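Local coordinates for protein hypoxanthine-guanine phosphoribosyltransferase (HGPRT) (Schistosoma mansoni, PDB 5IPF) that catalyses the transfer of a phosphoribosyl group from phosphoribosyl pyrophosphate to hypoxanthine or guanine, forming IMP or GMP in purine salvage, at residues Val76-Glu80 / Arg114-Met120; Ser187-Arg192 / Val204-Asn210. All blocks are in the same frame, centred on the assembly; numbering follows the deposited sequence.

Interaction 1: Val76-Glu80 / Arg114-Met120; sequences VDYYE and RGIVLPM
Several groups gather round Arg114 NH2. Arg114 NH2 lies 4.2 Å from Asp77 OD2, opposite in charge but too distant for a salt bridge, and makes a weak hydrogen bond to Thr110 OG1. Val76 CG1 rests over one face of the guanidinium, 4.1 Å from Arg114 NH2, while Asp77 CB approaches the group at its edge. The carboxylate of Asp77 is turned 53° from the guanidinium plane, and the two charges probably attract only at a distance. Glu80 OE1 adds a second negative charge, 4.4 Å from Arg114 NH1 but well out of the guanidinium plane.

The extended side chain of Glu80 brings its carboxylate against the CD1 end of Ile116, a charged group lying against a methyl. Otherwise, away from the guanidinium, the contact is mostly between carbon atoms. Ile116 CD1 also approaches Val76 CG1 at 4.2 Å. Leu118 turns both its methyls to the helix: CG is anti to the backbone N (chi1 -154°), with Leu118 CD1 3.8 Å from Tyr79 O and CD2 4.0 Å from Tyr79 CB. Val76 CG2 meets Met120 CE at 4.3 Å.

The contact lays the loop between helix 97-112 and strand 120-125 against the end of helix 61-81. Val76 also packs on Leu107, Thr110 and Val111 of helix 97-112, and Tyr79 and Met120 both touch Ile87 of strand 87-92.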
loop_
_atom_site.group_PDB
_atom_site.type_symbol
_atom_site.label_atom_id
_atom_site.label_comp_id
_atom_site.label_asym_id
_atom_site.label_seq_id
_atom_site.Cartn_x
_atom_site.Cartn_y
_atom_site.Cartn_z
ATOM N N VAL A 76 9.171 -17.901 4.682
ATOM C CA VAL A 76 10.322 -17.874 3.785
ATOM C C VAL A 76 11.533 -18.516 4.447
ATOM O O VAL A 76 12.168 -19.410 3.874
ATOM C CB VAL A 76 10.621 -16.437 3.324
ATOM C CG1 VAL A 76 12.024 -16.355 2.739
ATOM C CG2 VAL A 76 9.605 -16.007 2.291
ATOM N N ASP A 77 11.870 -18.087 5.668
ATOM C CA ASP A 77 13.071 -18.651 6.277
ATOM C C ASP A 77 12.870 -20.090 6.747
ATOM O O ASP A 77 13.862 -20.810 6.919
ATOM C CB ASP A 77 13.586 -17.769 7.423
ATOM C CG ASP A 77 12.523 -17.428 8.438
ATOM O OD1 ASP A 77 11.685 -18.295 8.749
ATOM O OD2 ASP A 77 12.538 -16.282 8.939
ATOM N N TYR A 78 11.624 -20.541 6.932
ATOM C CA TYR A 78 11.408 -21.974 7.110
ATOM C C TYR A 78 11.774 -22.734 5.841
ATOM O O TYR A 78 12.595 -23.657 5.865
ATOM C CB TYR A 78 9.961 -22.274 7.502
ATOM C CG TYR A 78 9.680 -23.764 7.502
ATOM C CD1 TYR A 78 10.022 -24.553 8.591
ATOM C CD2 TYR A 78 9.102 -24.386 6.400
ATOM C CE1 TYR A 78 9.785 -25.919 8.592
ATOM C CE2 TYR A 78 8.864 -25.749 6.390
ATOM C CZ TYR A 78 9.205 -26.511 7.488
ATOM O OH TYR A 78 8.966 -27.868 7.482
ATOM N N TYR A 79 11.160 -22.358 4.714
ATOM C CA TYR A 79 11.425 -23.059 3.462
ATOM C C TYR A 79 12.840 -22.844 2.944
ATOM O O TYR A 79 13.242 -23.530 2.000
ATOM C CB TYR A 79 10.413 -22.638 2.397
ATOM C CG TYR A 79 9.058 -23.283 2.567
ATOM C CD1 TYR A 79 8.798 -24.543 2.043
ATOM C CD2 TYR A 79 8.041 -22.637 3.256
ATOM C CE1 TYR A 79 7.562 -25.139 2.199
ATOM C CE2 TYR A 79 6.801 -23.226 3.417
ATOM C CZ TYR A 79 6.567 -24.475 2.885
ATOM O OH TYR A 79 5.334 -25.065 3.043
ATOM N N GLU A 80 13.599 -21.915 3.527
ATOM C CA GLU A 80 15.004 -21.756 3.180
ATOM C C GLU A 80 15.937 -22.480 4.141
ATOM O O GLU A 80 17.050 -22.844 3.743
ATOM C CB GLU A 80 15.385 -20.272 3.136
ATOM C CG GLU A 80 16.714 -20.010 2.452
ATOM C CD GLU A 80 17.408 -18.771 2.968
ATOM O OE1 GLU A 80 16.808 -18.055 3.798
ATOM O OE2 GLU A 80 18.557 -18.517 2.549
ATOM N N ARG A 114 15.990 -9.937 0.195
ATOM C CA ARG A 114 17.031 -10.769 0.782
ATOM C C ARG A 114 17.947 -11.427 -0.237
ATOM O O ARG A 114 18.849 -12.173 0.161
ATOM C CB ARG A 114 16.413 -11.867 1.656
ATOM C CG ARG A 114 15.679 -11.366 2.892
ATOM C CD ARG A 114 15.588 -12.455 3.953
ATOM N NE ARG A 114 14.242 -12.592 4.497
ATOM C CZ ARG A 114 13.846 -13.607 5.260
ATOM N NH1 ARG A 114 14.696 -14.579 5.564
ATOM N NH2 ARG A 114 12.601 -13.656 5.713
ATOM N N GLY A 115 17.745 -11.189 -1.530
ATOM C CA GLY A 115 18.483 -11.931 -2.532
ATOM C C GLY A 115 18.216 -13.421 -2.565
ATOM O O GLY A 115 18.897 -14.137 -3.303
ATOM N N ILE A 116 17.245 -13.919 -1.797
ATOM C CA ILE A 116 16.970 -15.355 -1.754
ATOM C C ILE A 116 16.287 -15.796 -3.044
ATOM O O ILE A 116 15.446 -15.078 -3.599
ATOM C CB ILE A 116 16.110 -15.693 -0.519
ATOM C CG1 ILE A 116 16.905 -15.413 0.759
ATOM C CG2 ILE A 116 15.589 -17.144 -0.561
ATOM C CD1 ILE A 116 16.089 -15.513 2.022
ATOM N N VAL A 117 16.645 -16.981 -3.532
ATOM C CA VAL A 117 15.941 -17.606 -4.647
ATOM C C VAL A 117 15.061 -18.707 -4.064
ATOM O O VAL A 117 15.553 -19.762 -3.651
ATOM C CB VAL A 117 16.901 -18.153 -5.714
ATOM C CG1 VAL A 117 16.111 -18.682 -6.917
ATOM C CG2 VAL A 117 17.866 -17.075 -6.164
ATOM N N LEU A 118 13.753 -18.456 -4.018
ATOM C CA LEU A 118 12.776 -19.406 -3.491
ATOM C C LEU A 118 11.647 -19.512 -4.505
ATOM O O LEU A 118 10.700 -18.713 -4.485
ATOM C CB LEU A 118 12.257 -18.969 -2.122
ATOM C CG LEU A 118 11.738 -20.067 -1.191
ATOM C CD1 LEU A 118 12.865 -21.012 -0.799
ATOM C CD2 LEU A 118 11.095 -19.456 0.043
ATOM N N PRO A 119 11.716 -20.482 -5.417
ATOM C CA PRO A 119 10.708 -20.572 -6.486
ATOM C C PRO A 119 9.356 -21.025 -5.954
ATOM O O PRO A 119 9.209 -22.137 -5.435
ATOM C CB PRO A 119 11.308 -21.592 -7.458
ATOM C CG PRO A 119 12.259 -22.375 -6.654
ATOM C CD PRO A 119 12.790 -21.474 -5.582
ATOM N N MET A 120 8.366 -20.146 -6.099
ATOM C CA MET A 120 7.004 -20.370 -5.640
ATOM C C MET A 120 6.064 -20.482 -6.832
ATOM O O MET A 120 6.215 -19.762 -7.823
ATOM C CB MET A 120 6.538 -19.227 -4.732
ATOM C CG MET A 120 7.533 -18.852 -3.653
ATOM S SD MET A 120 7.275 -17.198 -2.988
ATOM C CE MET A 120 8.555 -17.167 -1.739
#

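Interaction 2: Ser187-Arg192 / Val204-Asn210; sequences SLLVKR and VGFEVPN. With IMP (inosinic acid), chain E.
Leu189-Lys191 and Phe206-Val208 pair as neighbouring parallel strands in the core sheet of a type I phosphoribosyltransferase fold. The two strands run at 31° to one another, after each segment turns a corner, at Leu188 and Gly205.

Backbone hydrogen bonds follow the parallel pattern, alternating between the strands: Phe206 N binds Leu188 O (2.9 Å), Val190 N binds Phe206 O, Val208 N binds Val190 O (2.8 Å) and Arg192 N closes the ladder on Val208 O. At the corner, Gly205 N reaches Ser187 O, while Ser187 OG turns back to Leu189 O at 2.7 Å. From helix 61-81, Arg67 takes up the carbonyls of Val204 and Gly205.

Apolar contacts form on both faces. On the one with Leu189, Phe206 and Val208, Leu189 CD2 sits 3.7 Å from Phe206 CB and also touches Val208 CG1; Ile59 touches all three side chains. On the other, Val190 CG2 meets Val204 CG1 at 3.6 Å.

The charged pair is looser. Arg192, bent at chi3 (-37°), crosses Glu207 and places Arg192 NE 3.3 Å from Glu207 OE2, a salt bridge of charge alone because the oxygen lies well outside the guanidinium plane.

The ligand contact belongs to Lys191. Its chain, extended beyond CG, passes Lys191 CD by Asn210 OD1 (3.7 Å) and ends with Lys191 NZ in a weak hydrogen bond, 3.1 Å, to O6 of the IMP purine.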
loop_
_atom_site.group_PDB
_atom_site.type_symbol
_atom_site.label_atom_id
_atom_site.label_comp_id
_atom_site.label_asym_id
_atom_site.label_seq_id
_atom_site.Cartn_x
_atom_site.Cartn_y
_atom_site.Cartn_z
ATOM N N SER A 187 -3.163 -20.814 7.677
ATOM C CA SER A 187 -4.528 -20.368 7.911
ATOM C C SER A 187 -4.499 -18.972 8.511
ATOM O O SER A 187 -3.797 -18.731 9.499
ATOM C CB SER A 187 -5.279 -21.325 8.843
ATOM O OG SER A 187 -6.588 -20.853 9.114
ATOM N N LEU A 188 -5.263 -18.057 7.910
ATOM C CA LEU A 188 -5.282 -16.679 8.390
ATOM C C LEU A 188 -5.887 -16.593 9.785
ATOM O O LEU A 188 -5.343 -15.922 10.670
ATOM C CB LEU A 188 -6.055 -15.794 7.414
ATOM C CG LEU A 188 -6.253 -14.347 7.872
ATOM C CD1 LEU A 188 -4.912 -13.646 8.032
ATOM C CD2 LEU A 188 -7.152 -13.592 6.908
ATOM N N LEU A 189 -7.013 -17.268 10.002
ATOM C CA LEU A 189 -7.708 -17.238 11.278
ATOM C C LEU A 189 -7.884 -18.649 11.822
ATOM O O LEU A 189 -7.953 -19.623 11.066
ATOM C CB LEU A 189 -9.082 -16.566 11.151
ATOM C CG LEU A 189 -9.122 -15.143 10.596
ATOM C CD1 LEU A 189 -10.534 -14.590 10.678
ATOM C CD2 LEU A 189 -8.145 -14.248 11.337
ATOM N N VAL A 190 -7.957 -18.745 13.148
ATOM C CA VAL A 190 -8.232 -19.995 13.845
ATOM C C VAL A 190 -9.233 -19.703 14.954
ATOM O O VAL A 190 -9.028 -18.783 15.752
ATOM C CB VAL A 190 -6.953 -20.634 14.422
ATOM C CG1 VAL A 190 -7.297 -21.598 15.546
ATOM C CG2 VAL A 190 -6.184 -21.353 13.328
ATOM N N LYS A 191 -10.315 -20.474 14.997
ATOM C CA LYS A 191 -11.345 -20.278 16.006
ATOM C C LYS A 191 -10.965 -20.982 17.301
ATOM O O LYS A 191 -10.522 -22.135 17.289
ATOM C CB LYS A 191 -12.693 -20.797 15.506
ATOM C CG LYS A 191 -13.570 -19.738 14.867
ATOM C CD LYS A 191 -14.910 -20.324 14.459
ATOM C CE LYS A 191 -15.864 -19.249 13.970
ATOM N NZ LYS A 191 -17.164 -19.823 13.521
ATOM N N ARG A 192 -11.141 -20.283 18.419
ATOM C CA ARG A 192 -10.926 -20.871 19.735
ATOM C C ARG A 192 -12.138 -21.719 20.105
ATOM O O ARG A 192 -13.244 -21.193 20.274
ATOM C CB ARG A 192 -10.691 -19.776 20.770
ATOM C CG ARG A 192 -9.700 -20.132 21.862
ATOM C CD ARG A 192 -9.471 -18.926 22.746
ATOM N NE ARG A 192 -9.472 -17.704 21.948
ATOM C CZ ARG A 192 -9.622 -16.483 22.446
ATOM N NH1 ARG A 192 -9.789 -16.309 23.749
ATOM N NH2 ARG A 192 -9.613 -15.437 21.636
ATOM N N VAL A 204 -0.242 -19.598 11.496
ATOM C CA VAL A 204 -1.517 -18.995 11.860
ATOM C C VAL A 204 -1.333 -17.489 11.966
ATOM O O VAL A 204 -0.335 -17.012 12.519
ATOM C CB VAL A 204 -2.062 -19.568 13.186
ATOM C CG1 VAL A 204 -3.429 -18.982 13.495
ATOM C CG2 VAL A 204 -2.131 -21.087 13.124
ATOM N N GLY A 205 -2.295 -16.743 11.430
ATOM C CA GLY A 205 -2.283 -15.301 11.559
ATOM C C GLY A 205 -2.846 -14.845 12.888
ATOM O O GLY A 205 -2.133 -14.255 13.706
ATOM N N PHE A 206 -4.125 -15.125 13.123
ATOM C CA PHE A 206 -4.808 -14.695 14.332
ATOM C C PHE A 206 -5.617 -15.846 14.909
ATOM O O PHE A 206 -6.100 -16.714 14.178
ATOM C CB PHE A 206 -5.741 -13.501 14.061
ATOM C CG PHE A 206 -5.067 -12.341 13.388
ATOM C CD1 PHE A 206 -4.968 -12.286 12.006
ATOM C CD2 PHE A 206 -4.538 -11.303 14.135
ATOM C CE1 PHE A 206 -4.349 -11.220 11.384
ATOM C CE2 PHE A 206 -3.918 -10.234 13.519
ATOM C CZ PHE A 206 -3.825 -10.192 12.141
ATOM N N GLU A 207 -5.757 -15.841 16.233
ATOM C CA GLU A 207 -6.646 -16.754 16.945
ATOM C C GLU A 207 -7.824 -15.933 17.458
ATOM O O GLU A 207 -7.655 -15.073 18.330
ATOM C CB GLU A 207 -5.915 -17.461 18.084
ATOM C CG GLU A 207 -6.814 -18.335 18.939
ATOM C CD GLU A 207 -6.060 -19.031 20.052
ATOM O OE1 GLU A 207 -5.077 -19.745 19.753
ATOM O OE2 GLU A 207 -6.443 -18.859 21.228
ATOM N N VAL A 208 -9.009 -16.194 16.916
ATOM C CA VAL A 208 -10.183 -15.360 17.167
ATOM C C VAL A 208 -11.162 -16.082 18.090
ATOM O O VAL A 208 -11.146 -17.319 18.164
ATOM C CB VAL A 208 -10.863 -14.965 15.846
ATOM C CG1 VAL A 208 -9.923 -14.119 15.001
ATOM C CG2 VAL A 208 -11.308 -16.206 15.086
ATOM N N PRO A 209 -12.017 -15.360 18.813
ATOM C CA PRO A 209 -13.032 -16.022 19.641
ATOM C C PRO A 209 -14.018 -16.808 18.789
ATOM O O PRO A 209 -14.048 -16.707 17.561
ATOM C CB PRO A 209 -13.719 -14.857 20.362
ATOM C CG PRO A 209 -12.718 -13.753 20.331
ATOM C CD PRO A 209 -11.995 -13.905 19.032
ATOM N N ASN A 210 -14.850 -17.600 19.466
ATOM C CA ASN A 210 -15.780 -18.478 18.765
ATOM C C ASN A 210 -17.048 -17.737 18.352
ATOM O O ASN A 210 -18.162 -18.166 18.673
ATOM C CB ASN A 210 -16.126 -19.694 19.628
ATOM C CG ASN A 210 -16.790 -20.806 18.832
ATOM O OD1 ASN A 210 -16.881 -20.737 17.606
ATOM N ND2 ASN A 210 -17.250 -21.840 19.527
HETATM P P IMP E . -13.940 -26.514 9.539
HETATM O O1P IMP E . -12.488 -26.350 9.922
HETATM O O2P IMP E . -14.998 -26.116 10.540
HETATM O O3P IMP E . -14.158 -27.969 9.198
HETATM O "O5'" IMP E . -14.203 -25.634 8.234
HETATM C "C5'" IMP E . -15.329 -24.765 8.167
HETATM C "C4'" IMP E . -15.580 -24.237 6.773
HETATM O "O4'" IMP E . -16.457 -23.094 6.860
HETATM C "C3'" IMP E . -14.362 -23.756 6.004
HETATM O "O3'" IMP E . -14.626 -23.829 4.603
HETATM C "C2'" IMP E . -14.252 -22.291 6.426
HETATM O "O2'" IMP E . -13.678 -21.447 5.450
HETATM C "C1'" IMP E . -15.709 -21.895 6.723
HETATM N N9 IMP E . -15.857 -21.133 7.968
HETATM C C8 IMP E . -15.670 -21.632 9.232
HETATM N N7 IMP E . -15.892 -20.647 10.128
HETATM C C5 IMP E . -16.223 -19.523 9.457
HETATM C C6 IMP E . -16.546 -18.243 9.892
HETATM O O6 IMP E . -16.617 -17.998 11.096
HETATM N N1 IMP E . -16.848 -17.267 8.963
HETATM C C2 IMP E . -16.827 -17.570 7.617
HETATM N N3 IMP E . -16.505 -18.844 7.194
HETATM C C4 IMP E . -16.206 -19.810 8.098
#

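Interactions 1 and 2 stand apart, with centres 26 Å from each other and nearest atoms about 11 Å apart, yet the same elements serve both. Helix 61-81 lends its C-terminal turn to interaction 1, while Met63, Ile64 and Arg67 from its beginning meet the strands of interaction 2. A second tie runs through strand 182-187: Tyr79 packs on its Lys184, and the strand ends at Ser187, where interaction 2 opens. Only interaction 2 carries a residue of the IMP pocket, whose hydrogen-bonding groups also include Asp160, Asp163, Thr164, Gly165, Thr167 and Val213. None of the residues of interaction 1 belongs to that site.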